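Long-range contact in 2,3-dimethylmalate lyase (Aspergillus niger, PDB 3FA4), which belongs to the phosphoenolpyruvate phosphomutase family of TIM-barrel enzymes and binds a magnesium ion: residues E115-T120 against I158-S163. Sequence-based numbering, arbitrary orientation.
Sequences EDQVQT and IARTDS
At the C-terminal ends of two neighbouring parallel strands of the TIM barrel, 111-114 and 156-161, Glu115 and Asp116 meet Arg160, Thr161 and Asp162 beside the magnesium site. The ion is held by Asp86 and Asp88, and the side chain of Glu115 comes within about 4 Å of it. Glu115 and Arg160 run side by side in the same direction, their carboxylate and guanidinium planes only 7° apart. OE1 of Glu115 sits over one guanidinium face, 3.5 Å from NE of Arg160; no N-H points at it, which makes this salt bridge one of charge alone. NE and NH2 turn instead to Asp162: Arg160 NE meets Asp162 OD2 at 2.9 Å and NH2 meets OD1, a side-on grip; Lys129 also pairs with OD1. Glu115 OE2 lies 3.6 Å from Asp162 OD2, a closeness of like charges that the positive charge of Arg160 probably offsets. From the same segment, Gln117 NE2 donates to Glu115 OE2 at 2.8 Å, which should steady the stacked carboxylate. Asp116, its CG between backbone N and carbonyl carbon (chi1 52°), spans two residues: the syn lone pair of OD1 takes the backbone N of Asp162 at 2.8 Å, almost straight at 177°. Asp116 OD2 forms a salt bridge with Arg175 of helix 169-181 and accepts from Thr161 OG1 at 2.5 Å, a length too short to be taken literally; that OG1 is itself the acceptor for Ser163 N in an ST turn.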
# COMPACT_ATOMS: atom_id res chain seq x y z
N GLU B 115 -11.38 20.94 -3.44
CA GLU B 115 -12.60 21.48 -4.05
C GLU B 115 -13.84 21.44 -3.14
O GLU B 115 -13.80 20.86 -2.01
CB GLU B 115 -12.87 20.81 -5.42
CG GLU B 115 -13.23 19.37 -5.34
CD GLU B 115 -12.94 18.54 -6.61
OE1 GLU B 115 -11.77 18.38 -7.00
OE2 GLU B 115 -13.89 17.90 -7.18
N ASP B 116 -14.95 22.05 -3.62
CA ASP B 116 -16.15 22.26 -2.79
C ASP B 116 -17.29 21.21 -3.03
O ASP B 116 -18.43 21.35 -2.54
CB ASP B 116 -16.64 23.71 -2.92
CG ASP B 116 -16.82 24.13 -4.35
OD1 ASP B 116 -16.43 23.35 -5.25
OD2 ASP B 116 -17.35 25.23 -4.58
N GLN B 117 -16.94 20.14 -3.74
CA GLN B 117 -17.85 19.05 -4.00
C GLN B 117 -18.02 18.16 -2.78
O GLN B 117 -17.26 18.27 -1.80
CB GLN B 117 -17.40 18.23 -5.21
CG GLN B 117 -17.40 18.99 -6.54
CD GLN B 117 -17.49 18.06 -7.74
OE1 GLN B 117 -18.55 17.61 -8.09
NE2 GLN B 117 -16.38 17.80 -8.36
N VAL B 118 -19.06 17.33 -2.82
CA VAL B 118 -19.32 16.31 -1.81
C VAL B 118 -18.33 15.18 -2.08
O VAL B 118 -17.90 14.97 -3.23
CB VAL B 118 -20.77 15.82 -1.85
CG1 VAL B 118 -20.98 14.74 -0.81
CG2 VAL B 118 -21.69 16.93 -1.50
N GLN B 119 -17.93 14.49 -1.02
CA GLN B 119 -16.96 13.43 -1.16
C GLN B 119 -17.41 12.42 -2.21
O GLN B 119 -16.63 12.12 -3.15
CB GLN B 119 -16.76 12.71 0.15
CG GLN B 119 -15.51 11.87 0.16
CD GLN B 119 -15.19 11.41 1.56
OE1 GLN B 119 -15.82 11.90 2.55
NE2 GLN B 119 -14.19 10.50 1.69
N THR B 120 -18.68 11.97 -2.07
CA THR B 120 -19.25 10.76 -2.70
C THR B 120 -20.01 10.96 -4.01
O THR B 120 -19.39 10.89 -5.14
CB THR B 120 -20.27 10.13 -1.75
OG1 THR B 120 -21.17 11.17 -1.24
CG2 THR B 120 -19.53 9.36 -0.64
N ILE B 158 -4.14 25.21 -3.06
CA ILE B 158 -4.96 25.75 -4.13
C ILE B 158 -6.42 25.50 -3.79
O ILE B 158 -6.73 24.38 -3.47
CB ILE B 158 -4.60 25.17 -5.49
CG1 ILE B 158 -3.06 25.24 -5.70
CG2 ILE B 158 -5.41 25.91 -6.53
CD1 ILE B 158 -2.50 24.85 -7.07
N ALA B 159 -7.27 26.56 -3.82
CA ALA B 159 -8.70 26.48 -3.55
C ALA B 159 -9.46 26.39 -4.88
O ALA B 159 -9.46 27.30 -5.67
CB ALA B 159 -9.18 27.69 -2.70
N ARG B 160 -10.05 25.24 -5.15
CA ARG B 160 -10.84 25.02 -6.33
C ARG B 160 -12.33 25.10 -6.01
O ARG B 160 -12.79 24.65 -4.94
CB ARG B 160 -10.48 23.64 -6.89
CG ARG B 160 -11.32 23.24 -8.03
CD ARG B 160 -10.85 21.97 -8.55
NE ARG B 160 -11.97 21.22 -9.10
CZ ARG B 160 -11.87 20.34 -10.08
NH1 ARG B 160 -10.69 20.05 -10.61
NH2 ARG B 160 -12.95 19.72 -10.50
N THR B 161 -13.08 25.65 -6.95
CA THR B 161 -14.51 25.67 -6.89
C THR B 161 -15.15 25.14 -8.14
O THR B 161 -14.79 25.51 -9.28
CB THR B 161 -15.12 27.00 -6.44
OG1 THR B 161 -16.52 26.84 -6.30
CG2 THR B 161 -14.73 28.24 -7.37
N ASP B 162 -16.04 24.17 -7.89
CA ASP B 162 -16.76 23.52 -8.97
C ASP B 162 -18.15 24.08 -9.09
O ASP B 162 -19.00 23.44 -9.71
CB ASP B 162 -16.78 22.01 -8.77
CG ASP B 162 -15.41 21.40 -8.98
OD1 ASP B 162 -15.01 21.11 -10.12
OD2 ASP B 162 -14.70 21.26 -8.00
N SER B 163 -18.37 25.27 -8.51
CA SER B 163 -19.75 25.86 -8.43
C SER B 163 -20.25 26.62 -9.63
O SER B 163 -21.41 26.94 -9.66
CB SER B 163 -19.92 26.74 -7.21
OG SER B 163 -19.06 27.84 -7.30